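Local structure of purine nucleoside phosphorylase (Thermus thermophilus, 1ODL) at residues 81-86 with 193-198; 103-108 with 148-153; 12-17 with 55-60. The protein probably catalyses the reversible phosphorolysis of purine nucleosides, releasing the free base and a pentose 1-phosphate. All coordinates share one frame; numbering follows the deposited sequence.

The three contacts illustrate how a mixed sheet gains parallel strand pairs from distant parts of the chain. Interaction 3 closes first along the sequence; interaction 1 then opens, and interaction 2 lies wholly within the span between its two segments. Interactions 1 and 3 are neighbours, with centres about 11 Å apart, because strand 16-19 lies beside strand 84-93. Interactions 1 and 2 are about 17 Å apart between centres and meet where strand 195-205 runs antiparallel to strand 103-106. Interactions 2 and 3, about 24 Å apart between centres, lie on opposite sides of the chain's centre. Interactions 1 and 3 thus build the interior of one subunit, while interaction 2 also faces a neighbour in the six-chain assembly.

Interaction 1 (81-86 with 193-198); sequences GARVLV and GVRTGA
Val84, Leu85 and Val86 run beside Arg195, Thr196 and Gly197 as a parallel strand pair, the short axes 4.6 Å apart at closest approach and only 12° from perfectly aligned. The bonding follows the staggered pattern of parallel strands. Arg195 N donates to Arg83 O at 2.9 Å, and Arg195 O in turn accepts Leu85 N at 2.7 Å. Gly197 N then binds Leu85 O at 3.0 Å, and Val86 CA sends a C-H toward Gly197 O.

Before the ladder begins, Val194 fills the join: its CG1 rests 3.6 Å from Ala82 O, while Val194 CG2 meets Leu85 CD1 at 4.1 Å as the two side chains pass at a slant. On the face bearing Val84, the two arginines lie alongside each other and point the same way. A bend at chi3 (73°) turns the Arg83 guanidinium back, so that Val84 CG2 lies above one face, toward its rim, and Arg195 NE comes to its edge, 3.7 Å from Arg83 NH1. The guanidinium planes stand 79° apart. Each like charge has its own carboxylate, Arg83 pairing with Glu15 and Arg195 with Asp130, which probably makes the proximity tolerable; Arg83 NH2 also binds Val235 O.

Leu85 and Thr196 look to the other face, where helix 67-80 receives the leucine and helix 182-192 the threonine. Val86 packs on helices 131-143 and 214-232, and strand 16-19 bonds along the far edge of strand 84-93, placing the pair in the interior of the sheet, with helices packed on both faces.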
loop_
_atom_site.group_PDB
_atom_site.type_symbol
_atom_site.label_atom_id
_atom_site.label_comp_id
_atom_site.label_asym_id
_atom_site.label_seq_id
_atom_site.Cartn_x
_atom_site.Cartn_y
_atom_site.Cartn_z
ATOM N N GLY A 81 0.735 31.665 17.603
ATOM C CA GLY A 81 0.759 32.859 16.770
ATOM C C GLY A 81 1.792 32.924 15.660
ATOM O O GLY A 81 1.930 33.956 15.002
ATOM N N ALA A 82 2.521 31.837 15.439
ATOM C CA ALA A 82 3.532 31.824 14.392
ATOM C C ALA A 82 2.827 31.936 13.041
ATOM O O ALA A 82 1.813 31.279 12.815
ATOM C CB ALA A 82 4.350 30.535 14.472
ATOM N N ARG A 83 3.367 32.776 12.157
ATOM C CA ARG A 83 2.792 32.994 10.828
ATOM C C ARG A 83 3.779 32.634 9.705
ATOM O O ARG A 83 3.379 32.241 8.611
ATOM C CB ARG A 83 2.367 34.465 10.692
ATOM C CG ARG A 83 1.791 34.852 9.328
ATOM C CD ARG A 83 1.423 36.344 9.269
ATOM N NE ARG A 83 2.596 37.216 9.200
ATOM C CZ ARG A 83 3.323 37.419 8.102
ATOM N NH1 ARG A 83 3.003 36.815 6.963
ATOM N NH2 ARG A 83 4.374 38.226 8.144
ATOM N N VAL A 84 5.069 32.776 9.997
ATOM C CA VAL A 84 6.140 32.487 9.047
ATOM C C VAL A 84 7.168 31.607 9.754
ATOM O O VAL A 84 7.837 32.047 10.693
ATOM C CB VAL A 84 6.839 33.784 8.590
ATOM C CG1 VAL A 84 7.970 33.458 7.627
ATOM C CG2 VAL A 84 5.829 34.717 7.948
ATOM N N LEU A 85 7.306 30.370 9.294
ATOM C CA LEU A 85 8.223 29.438 9.919
ATOM C C LEU A 85 9.234 28.857 8.934
ATOM O O LEU A 85 8.863 28.187 7.971
ATOM C CB LEU A 85 7.422 28.311 10.580
ATOM C CG LEU A 85 6.366 28.748 11.608
ATOM C CD1 LEU A 85 5.088 29.176 10.895
ATOM C CD2 LEU A 85 6.053 27.592 12.553
ATOM N N VAL A 86 10.517 29.108 9.187
ATOM C CA VAL A 86 11.570 28.614 8.312
ATOM C C VAL A 86 12.539 27.686 9.026
ATOM O O VAL A 86 13.189 28.078 10.000
ATOM C CB VAL A 86 12.394 29.769 7.700
ATOM C CG1 VAL A 86 13.485 29.201 6.814
ATOM C CG2 VAL A 86 11.492 30.694 6.902
ATOM N N GLY A 193 -2.601 27.040 7.187
ATOM C CA GLY A 193 -2.643 28.359 6.582
ATOM C C GLY A 193 -1.535 29.309 6.982
ATOM O O GLY A 193 -1.770 30.506 7.137
ATOM N N VAL A 194 -0.328 28.785 7.161
ATOM C CA VAL A 194 0.809 29.627 7.516
ATOM C C VAL A 194 1.906 29.477 6.459
ATOM O O VAL A 194 1.857 28.571 5.631
ATOM C CB VAL A 194 1.362 29.274 8.923
ATOM C CG1 VAL A 194 0.317 29.596 9.968
ATOM C CG2 VAL A 194 1.743 27.800 8.998
ATOM N N ARG A 195 2.883 30.380 6.479
ATOM C CA ARG A 195 3.969 30.350 5.508
ATOM C C ARG A 195 5.173 29.621 6.069
ATOM O O ARG A 195 5.604 29.887 7.192
ATOM C CB ARG A 195 4.379 31.771 5.123
ATOM C CG ARG A 195 3.267 32.615 4.532
ATOM C CD ARG A 195 3.769 34.030 4.305
ATOM N NE ARG A 195 2.735 34.907 3.773
ATOM C CZ ARG A 195 2.389 34.971 2.494
ATOM N NH1 ARG A 195 2.999 34.206 1.595
ATOM N NH2 ARG A 195 1.429 35.799 2.114
ATOM N N THR A 196 5.721 28.704 5.281
ATOM C CA THR A 196 6.870 27.940 5.728
ATOM C C THR A 196 7.939 27.845 4.649
ATOM O O THR A 196 7.695 28.121 3.470
ATOM C CB THR A 196 6.450 26.508 6.163
ATOM O OG1 THR A 196 5.986 25.764 5.028
ATOM C CG2 THR A 196 5.338 26.577 7.193
ATOM N N GLY A 197 9.133 27.458 5.074
ATOM C CA GLY A 197 10.245 27.313 4.158
ATOM C C GLY A 197 11.352 26.586 4.888
ATOM O O GLY A 197 11.294 26.429 6.109
ATOM N N ALA A 198 12.354 26.133 4.148
ATOM C CA ALA A 198 13.469 25.424 4.748
ATOM C C ALA A 198 14.734 25.642 3.944
ATOM O O ALA A 198 14.717 25.646 2.713
ATOM C CB ALA A 198 13.163 23.926 4.840
#

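Interaction 2 (103-108 with 148-153); sequences LIVAQG and HRVGLV
Gln107 meets Gly151 through both backbone and side chain, at a point where each segment turns a corner. Gln107 N donates to Gly151 O at 2.7 Å, approaching from above the carbonyl plane. Gln107 CB lies 3.5 Å from Gly151 O. With CG anti to the backbone N (chi1 167°) and the chain extended beyond it, the amide is carried past the glycine, and Gln107 OE1 stops 3.6 Å from Gly151 CA. At the tip the partners belong to a second subunit: OE1 accepts from Arg190 and NE2 donates to Pro129 O of that subunit.

Before the corner, strands 103-106 and 148-150 are parallel, with Arg149 N bound to Leu103 O and Arg149 O to Val105 N. Val105 CB and Val150 CG2 touch at 4.1 Å on the face covered by Phe134. Past it, Leu152 CD2 presses to 3.5 Å from Gly108 CA, where a side chain on the glycine would collide with it. The side chains of Ile104, before the corner, and Val153, after it, pass in opposite directions, with Ile104 CG2 4.0 Å from Val153 CG1.

Main-chain bonds and hydrocarbon thus hold the strands, while the buried amide spends both its polar atoms across the subunit interface.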
loop_
_atom_site.group_PDB
_atom_site.type_symbol
_atom_site.label_atom_id
_atom_site.label_comp_id
_atom_site.label_asym_id
_atom_site.label_seq_id
_atom_site.Cartn_x
_atom_site.Cartn_y
_atom_site.Cartn_z
ATOM N N LEU A 103 24.766 25.336 0.849
ATOM C CA LEU A 103 23.396 25.626 1.259
ATOM C C LEU A 103 22.385 25.050 0.275
ATOM O O LEU A 103 22.639 24.978 -0.935
ATOM C CB LEU A 103 23.160 27.139 1.352
ATOM C CG LEU A 103 24.117 28.022 2.151
ATOM C CD1 LEU A 103 23.633 29.466 2.076
ATOM C CD2 LEU A 103 24.179 27.555 3.591
ATOM N N ILE A 104 21.232 24.652 0.800
ATOM C CA ILE A 104 20.164 24.111 -0.029
ATOM C C ILE A 104 18.848 24.775 0.327
ATOM O O ILE A 104 18.396 24.691 1.470
ATOM C CB ILE A 104 19.966 22.594 0.175
ATOM C CG1 ILE A 104 21.229 21.833 -0.222
ATOM C CG2 ILE A 104 18.765 22.104 -0.656
ATOM C CD1 ILE A 104 21.104 20.346 0.001
ATOM N N VAL A 105 18.249 25.453 -0.647
ATOM C CA VAL A 105 16.947 26.071 -0.448
ATOM C C VAL A 105 15.990 24.984 -0.910
ATOM O O VAL A 105 15.931 24.664 -2.096
ATOM C CB VAL A 105 16.766 27.319 -1.319
ATOM C CG1 VAL A 105 15.350 27.871 -1.150
ATOM C CG2 VAL A 105 17.791 28.375 -0.915
ATOM N N ALA A 106 15.261 24.406 0.038
ATOM C CA ALA A 106 14.324 23.324 -0.239
ATOM C C ALA A 106 13.108 23.739 -1.046
ATOM O O ALA A 106 12.196 24.388 -0.535
ATOM C CB ALA A 106 13.879 22.688 1.073
ATOM N N GLN A 107 13.101 23.348 -2.314
ATOM C CA GLN A 107 11.997 23.647 -3.216
ATOM C C GLN A 107 10.842 22.696 -2.917
ATOM O O GLN A 107 9.679 23.002 -3.192
ATOM C CB GLN A 107 12.453 23.469 -4.662
ATOM C CG GLN A 107 11.330 23.448 -5.687
ATOM C CD GLN A 107 11.832 23.095 -7.073
ATOM O OE1 GLN A 107 12.831 22.392 -7.214
ATOM N NE2 GLN A 107 11.136 23.567 -8.102
ATOM N N GLY A 108 11.186 21.538 -2.358
ATOM C CA GLY A 108 10.192 20.533 -2.014
ATOM C C GLY A 108 10.792 19.472 -1.107
ATOM O O GLY A 108 12.010 19.451 -0.896
ATOM N N HIS A 148 24.773 28.299 -3.332
ATOM C CA HIS A 148 23.630 27.512 -2.888
ATOM C C HIS A 148 23.018 26.659 -3.981
ATOM O O HIS A 148 23.167 26.942 -5.167
ATOM C CB HIS A 148 22.547 28.456 -2.402
ATOM C CG HIS A 148 22.155 29.463 -3.431
ATOM N ND1 HIS A 148 22.981 30.501 -3.801
ATOM C CD2 HIS A 148 21.060 29.552 -4.226
ATOM C CE1 HIS A 148 22.417 31.186 -4.780
ATOM N NE2 HIS A 148 21.251 30.630 -5.057
ATOM N N ARG A 149 22.300 25.627 -3.559
ATOM C CA ARG A 149 21.598 24.746 -4.475
ATOM C C ARG A 149 20.122 25.006 -4.205
ATOM O O ARG A 149 19.762 25.480 -3.130
ATOM C CB ARG A 149 21.901 23.272 -4.178
ATOM C CG ARG A 149 23.341 22.834 -4.416
ATOM C CD ARG A 149 23.751 22.968 -5.871
ATOM N NE ARG A 149 25.056 22.361 -6.109
ATOM C CZ ARG A 149 25.271 21.050 -6.177
ATOM N NH1 ARG A 149 24.264 20.197 -6.034
ATOM N NH2 ARG A 149 26.500 20.589 -6.375
ATOM N N VAL A 150 19.275 24.715 -5.183
ATOM C CA VAL A 150 17.840 24.883 -5.018
ATOM C C VAL A 150 17.172 23.637 -5.586
ATOM O O VAL A 150 17.339 23.310 -6.765
ATOM C CB VAL A 150 17.312 26.128 -5.765
ATOM C CG1 VAL A 150 15.805 26.245 -5.574
ATOM C CG2 VAL A 150 18.000 27.382 -5.245
ATOM N N GLY A 151 16.429 22.929 -4.744
ATOM C CA GLY A 151 15.772 21.727 -5.224
ATOM C C GLY A 151 15.143 20.902 -4.123
ATOM O O GLY A 151 14.819 21.411 -3.049
ATOM N N LEU A 152 14.991 19.611 -4.391
ATOM C CA LEU A 152 14.371 18.700 -3.444
ATOM C C LEU A 152 15.279 18.110 -2.383
ATOM O O LEU A 152 16.483 17.944 -2.570
ATOM C CB LEU A 152 13.723 17.527 -4.180
ATOM C CG LEU A 152 12.524 17.723 -5.109
ATOM C CD1 LEU A 152 12.273 16.413 -5.835
ATOM C CD2 LEU A 152 11.289 18.139 -4.311
ATOM N N VAL A 153 14.665 17.794 -1.256
ATOM C CA VAL A 153 15.345 17.129 -0.167
ATOM C C VAL A 153 14.383 15.995 0.106
ATOM O O VAL A 153 13.260 15.986 -0.419
ATOM C CB VAL A 153 15.489 18.011 1.105
ATOM C CG1 VAL A 153 16.379 19.206 0.805
ATOM C CG2 VAL A 153 14.130 18.453 1.609
#

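Interaction 3 (12-17 with 55-60); sequences DVAERV and GVPVSV
The guanidinium of Arg16 has the methyl CG1 of Val56 over one face, with Arg16 NH2 and Val56 CG1 3.9 Å apart, the two side chains crossing at a slant. At its edge, in the plane of the group, lies a water that accepts from Arg16 NH2 at 2.9 Å. The same water donates to Pro57 O at 2.8 Å, so the arginine is tied to the neighbouring strand through a solvent bridge as well as through its aliphatic stem; a weak bond from Arg16 N adds to it. The rest of the guanidinium faces the chain's end: NH1 forms a salt bridge with the terminal carboxylate of Val235, and NE binds Val232 O.

Farther along, Ser59 works with both its backbone and its hydroxyl. Ser59 N donates to Arg16 O at 2.9 Å. The side chain, with OG anti to the carbonyl carbon (chi1 -73°), reaches the loop before the strand, where Ser59 OG receives Ala14 N at 3.0 Å and an angle of 173°. OG also shares a hydrogen bond with Thr50 OG1, so two partners grip this buried hydroxyl. With an alanine here, Ala14 N would probably be left without its acceptor and Thr50 OG1 without this partner, so the segment leading into strand 16-19 would be less firmly fixed. Ala14 CB packs on Pro57 CB at 3.8 Å, and Val17 CG2 covers Ser59 CB at 3.9 Å.

Strand 16-19 thus enters the sheet between two parallel neighbours, 56-61 on one side and 84-93 on the other. A strand hydrogen-bonded between two parallel neighbours, with helix 67-80 against Val17, is in keeping with the alpha/beta fold of the phosphorylase superfamily.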
loop_
_atom_site.group_PDB
_atom_site.type_symbol
_atom_site.label_atom_id
_atom_site.label_comp_id
_atom_site.label_asym_id
_atom_site.label_seq_id
_atom_site.Cartn_x
_atom_site.Cartn_y
_atom_site.Cartn_z
ATOM N N ASP A 12 4.699 35.406 23.883
ATOM C CA ASP A 12 6.123 35.097 24.022
ATOM C C ASP A 12 6.751 34.827 22.654
ATOM O O ASP A 12 7.955 35.005 22.470
ATOM C CB ASP A 12 6.358 33.844 24.880
ATOM C CG ASP A 12 5.923 34.007 26.326
ATOM O OD1 ASP A 12 6.289 35.011 26.970
ATOM O OD2 ASP A 12 5.227 33.103 26.828
ATOM N N VAL A 13 5.922 34.394 21.706
ATOM C CA VAL A 13 6.375 34.022 20.368
ATOM C C VAL A 13 6.068 35.018 19.253
ATOM O O VAL A 13 4.942 35.491 19.114
ATOM C CB VAL A 13 5.783 32.644 19.989
ATOM C CG1 VAL A 13 6.323 32.180 18.632
ATOM C CG2 VAL A 13 6.118 31.635 21.081
ATOM N N ALA A 14 7.082 35.320 18.449
ATOM C CA ALA A 14 6.938 36.255 17.341
ATOM C C ALA A 14 6.235 35.565 16.180
ATOM O O ALA A 14 6.024 34.359 16.209
ATOM C CB ALA A 14 8.317 36.754 16.898
ATOM N N GLU A 15 5.874 36.328 15.158
ATOM C CA GLU A 15 5.205 35.749 14.001
ATOM C C GLU A 15 6.202 35.040 13.101
ATOM O O GLU A 15 5.857 34.076 12.410
ATOM C CB GLU A 15 4.483 36.833 13.208
ATOM C CG GLU A 15 3.285 37.412 13.927
ATOM C CD GLU A 15 2.555 38.442 13.088
ATOM O OE1 GLU A 15 1.536 38.983 13.565
ATOM O OE2 GLU A 15 3.004 38.706 11.952
ATOM N N ARG A 16 7.439 35.527 13.114
ATOM C CA ARG A 16 8.508 34.955 12.308
ATOM C C ARG A 16 9.341 34.065 13.218
ATOM O O ARG A 16 9.875 34.527 14.232
ATOM C CB ARG A 16 9.365 36.077 11.715
ATOM C CG ARG A 16 8.540 37.076 10.906
ATOM C CD ARG A 16 9.372 38.254 10.447
ATOM N NE ARG A 16 8.673 39.047 9.443
ATOM C CZ ARG A 16 7.627 39.829 9.689
ATOM N NH1 ARG A 16 7.064 40.504 8.696
ATOM N NH2 ARG A 16 7.152 39.950 10.923
ATOM N N VAL A 17 9.459 32.795 12.839
ATOM C CA VAL A 17 10.179 31.809 13.633
ATOM C C VAL A 17 11.161 30.977 12.818
ATOM O O VAL A 17 10.842 30.542 11.716
ATOM C CB VAL A 17 9.172 30.839 14.297
ATOM C CG1 VAL A 17 9.892 29.848 15.196
ATOM C CG2 VAL A 17 8.134 31.631 15.076
ATOM N N GLY A 55 15.445 45.042 14.354
ATOM C CA GLY A 55 14.209 45.642 14.823
ATOM C C GLY A 55 12.937 44.825 14.680
ATOM O O GLY A 55 11.886 45.217 15.188
ATOM N N VAL A 56 13.015 43.700 13.978
ATOM C CA VAL A 56 11.847 42.849 13.788
ATOM C C VAL A 56 11.928 41.644 14.719
ATOM O O VAL A 56 12.954 40.961 14.787
ATOM C CB VAL A 56 11.756 42.346 12.335
ATOM C CG1 VAL A 56 10.454 41.579 12.129
ATOM C CG2 VAL A 56 11.846 43.521 11.376
ATOM N N PRO A 57 10.851 41.374 15.468
ATOM C CA PRO A 57 10.880 40.226 16.377
ATOM C C PRO A 57 11.012 38.897 15.635
ATOM O O PRO A 57 10.338 38.654 14.636
ATOM C CB PRO A 57 9.567 40.363 17.158
ATOM C CG PRO A 57 8.687 41.129 16.238
ATOM C CD PRO A 57 9.603 42.142 15.616
ATOM N N VAL A 58 11.902 38.045 16.124
ATOM C CA VAL A 58 12.119 36.742 15.512
ATOM C C VAL A 58 12.345 35.702 16.597
ATOM O O VAL A 58 13.153 35.911 17.501
ATOM C CB VAL A 58 13.369 36.735 14.594
ATOM C CG1 VAL A 58 13.544 35.355 13.979
ATOM C CG2 VAL A 58 13.243 37.799 13.505
ATOM N N SER A 59 11.631 34.585 16.504
ATOM C CA SER A 59 11.785 33.498 17.462
ATOM C C SER A 59 12.607 32.364 16.836
ATOM O O SER A 59 12.548 32.131 15.624
ATOM C CB SER A 59 10.412 32.953 17.889
ATOM O OG SER A 59 9.729 33.841 18.760
ATOM N N VAL A 60 13.383 31.679 17.672
ATOM C CA VAL A 60 14.201 30.541 17.257
ATOM C C VAL A 60 13.745 29.393 18.153
ATOM O O VAL A 60 14.106 29.339 19.329
ATOM C CB VAL A 60 15.707 30.807 17.491
ATOM C CG1 VAL A 60 16.530 29.617 17.011
ATOM C CG2 VAL A 60 16.127 32.078 16.764
HETATM O O HOH W 1 7.757 38.805 13.478
#